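Local coordinates for motility protein B (PDB 3S03) that probably forms, together with MotA, the stator that drives flagellar rotation, this periplasmic OmpA-like part being one that might help fasten it to the cell wall, at residues G24-L29 and E138-T143. Residues are numbered along the deposited sequence; the frame is centred on the assembly and turned at random.
Sequences GSILKL and EIFFST
Phe140 lies across from Ile26 and runs its ring along strand 24-29 as far as Gly24. With CG anti to the backbone N (chi1 177°), the ring swings toward the neighbouring strand. CB and CG pass the carbonyl of Ser25, CD1 sits 3.6 Å from Ser25 O and meets Ile26 CG1 at the ring edge, and CE1 and CZ reach the backbone of Gly24, CZ being 3.6 Å from Gly24 CA. Glycine, having no side chain, lets CE1 and CZ lie close against its backbone.

On the same face Glu138 lies alongside Lys28. Its CG packs against Ile26 CG2 at 3.6 Å, so the aliphatic part of the acid serves as a hydrophobic surface, while OE2 comes within 3.6 Å of Lys28 CE. The two charged ends engage other partners in salt bridges, OE2 with Arg136 and Lys28 NZ with Glu19.

On the opposite face Leu27, Ile139 and Phe141 give an apolar surface, which suits a side buried under a helix; Ser25 there makes a weak hydrogen bond to His152 of the second subunit. Leu27 CB touches Ile139 CB at 3.7 Å and also the edge of the Phe141 ring, at CE2. Four backbone hydrogen bonds make the antiparallel pairing, two each at Ser25-Phe141 and Leu27-Ile139; the bond from Phe141 N to Ser25 O is nearly straight (171°).

These are two inner strands of the mixed sheet of the OmpA-like domain, flanked by strands 18-21 and 66-71. Helix 47-58 covers Leu27, Leu29 and Phe141 through Ile54, Tyr50 and Ile58, while Leu155 of the second subunit packs on Ser25 and Phe141, and its Phe159 on Leu27.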
loop_
_atom_site.group_PDB
_atom_site.type_symbol
_atom_site.label_atom_id
_atom_site.label_comp_id
_atom_site.label_asym_id
_atom_site.label_seq_id
_atom_site.Cartn_x
_atom_site.Cartn_y
_atom_site.Cartn_z
ATOM N N GLY A 24 5.997 -0.405 -3.049
ATOM C CA GLY A 24 7.002 0.248 -3.863
ATOM C C GLY A 24 7.658 -0.672 -4.864
ATOM O O GLY A 24 7.308 -1.844 -4.970
ATOM N N SER A 25 8.590 -0.119 -5.621
ATOM C CA SER A 25 9.333 -0.873 -6.624
ATOM C C SER A 25 10.764 -0.910 -6.145
ATOM O O SER A 25 11.257 0.071 -5.591
ATOM C CB SER A 25 9.283 -0.171 -7.991
ATOM O OG SER A 25 7.990 -0.253 -8.579
ATOM N N ILE A 26 11.430 -2.035 -6.364
ATOM C CA ILE A 26 12.823 -2.155 -5.983
ATOM C C ILE A 26 13.682 -2.392 -7.212
ATOM O O ILE A 26 13.423 -3.308 -8.002
ATOM C CB ILE A 26 13.058 -3.325 -5.009
ATOM C CG1 ILE A 26 12.224 -3.159 -3.752
ATOM C CG2 ILE A 26 14.507 -3.404 -4.606
ATOM C CD1 ILE A 26 12.117 -4.456 -2.932
ATOM N N LEU A 27 14.728 -1.576 -7.343
ATOM C CA LEU A 27 15.712 -1.746 -8.396
ATOM C C LEU A 27 17.004 -2.294 -7.788
ATOM O O LEU A 27 17.748 -1.556 -7.128
ATOM C CB LEU A 27 15.968 -0.405 -9.097
ATOM C CG LEU A 27 16.834 -0.468 -10.361
ATOM C CD1 LEU A 27 16.233 -1.426 -11.393
ATOM C CD2 LEU A 27 17.075 0.904 -10.949
ATOM N N LYS A 28 17.275 -3.576 -8.026
ATOM C CA LYS A 28 18.457 -4.231 -7.463
ATOM C C LYS A 28 19.667 -4.243 -8.401
ATOM O O LYS A 28 19.616 -4.826 -9.490
ATOM C CB LYS A 28 18.117 -5.656 -7.046
ATOM C CG LYS A 28 16.941 -5.753 -6.103
ATOM C CD LYS A 28 16.703 -7.180 -5.721
ATOM C CE LYS A 28 15.676 -7.307 -4.594
ATOM N NZ LYS A 28 15.206 -8.724 -4.490
ATOM N N LEU A 29 20.758 -3.617 -7.954
ATOM C CA LEU A 29 21.983 -3.519 -8.726
ATOM C C LEU A 29 23.158 -4.082 -7.918
ATOM O O LEU A 29 23.461 -3.557 -6.840
ATOM C CB LEU A 29 22.249 -2.047 -9.099
ATOM C CG LEU A 29 21.035 -1.129 -9.321
ATOM C CD1 LEU A 29 21.426 0.339 -9.255
ATOM C CD2 LEU A 29 20.326 -1.463 -10.641
ATOM N N GLU A 138 20.331 -0.946 -3.622
ATOM C CA GLU A 138 18.923 -1.068 -3.943
ATOM C C GLU A 138 18.298 0.324 -4.089
ATOM O O GLU A 138 18.390 1.166 -3.192
ATOM C CB GLU A 138 18.203 -1.863 -2.850
ATOM C CG GLU A 138 17.836 -3.303 -3.251
ATOM C CD GLU A 138 17.211 -4.095 -2.101
ATOM O OE1 GLU A 138 16.609 -3.463 -1.183
ATOM O OE2 GLU A 138 17.333 -5.344 -2.112
ATOM N N ILE A 139 17.670 0.570 -5.219
ATOM C CA ILE A 139 16.966 1.828 -5.428
ATOM C C ILE A 139 15.512 1.521 -5.192
ATOM O O ILE A 139 14.872 0.928 -6.050
ATOM C CB ILE A 139 17.102 2.305 -6.896
ATOM C CG1 ILE A 139 18.572 2.351 -7.326
ATOM C CG2 ILE A 139 16.398 3.638 -7.108
ATOM C CD1 ILE A 139 19.314 3.565 -6.880
ATOM N N PHE A 140 14.995 1.898 -4.027
ATOM C CA PHE A 140 13.571 1.702 -3.739
ATOM C C PHE A 140 12.798 2.968 -4.123
ATOM O O PHE A 140 13.222 4.072 -3.775
ATOM C CB PHE A 140 13.361 1.385 -2.257
ATOM C CG PHE A 140 11.904 1.237 -1.857
ATOM C CD1 PHE A 140 11.257 0.012 -1.987
ATOM C CD2 PHE A 140 11.194 2.314 -1.339
ATOM C CE1 PHE A 140 9.924 -0.133 -1.624
ATOM C CE2 PHE A 140 9.881 2.171 -0.972
ATOM C CZ PHE A 140 9.238 0.947 -1.129
ATOM N N PHE A 141 11.681 2.788 -4.834
ATOM C CA PHE A 141 10.802 3.878 -5.275
ATOM C C PHE A 141 9.497 3.769 -4.527
ATOM O O PHE A 141 9.081 2.659 -4.201
ATOM C CB PHE A 141 10.489 3.751 -6.766
ATOM C CG PHE A 141 11.706 3.756 -7.667
ATOM C CD1 PHE A 141 12.025 4.881 -8.407
ATOM C CD2 PHE A 141 12.510 2.617 -7.804
ATOM C CE1 PHE A 141 13.126 4.892 -9.261
ATOM C CE2 PHE A 141 13.616 2.617 -8.657
ATOM C CZ PHE A 141 13.929 3.760 -9.388
ATOM N N SER A 142 8.837 4.896 -4.266
ATOM C CA SER A 142 7.551 4.913 -3.554
ATOM C C SER A 142 6.975 6.331 -3.415
ATOM O O SER A 142 7.366 7.250 -4.136
ATOM C CB SER A 142 7.705 4.288 -2.167
ATOM O OG SER A 142 8.386 5.168 -1.300
ATOM N N THR A 143 6.049 6.505 -2.481
ATOM C CA THR A 143 5.403 7.799 -2.259
ATOM C C THR A 143 4.980 7.844 -0.798
ATOM O O THR A 143 5.131 6.858 -0.090
ATOM C CB THR A 143 4.154 8.024 -3.187
ATOM O OG1 THR A 143 2.955 7.629 -2.502
ATOM C CG2 THR A 143 4.262 7.231 -4.484
#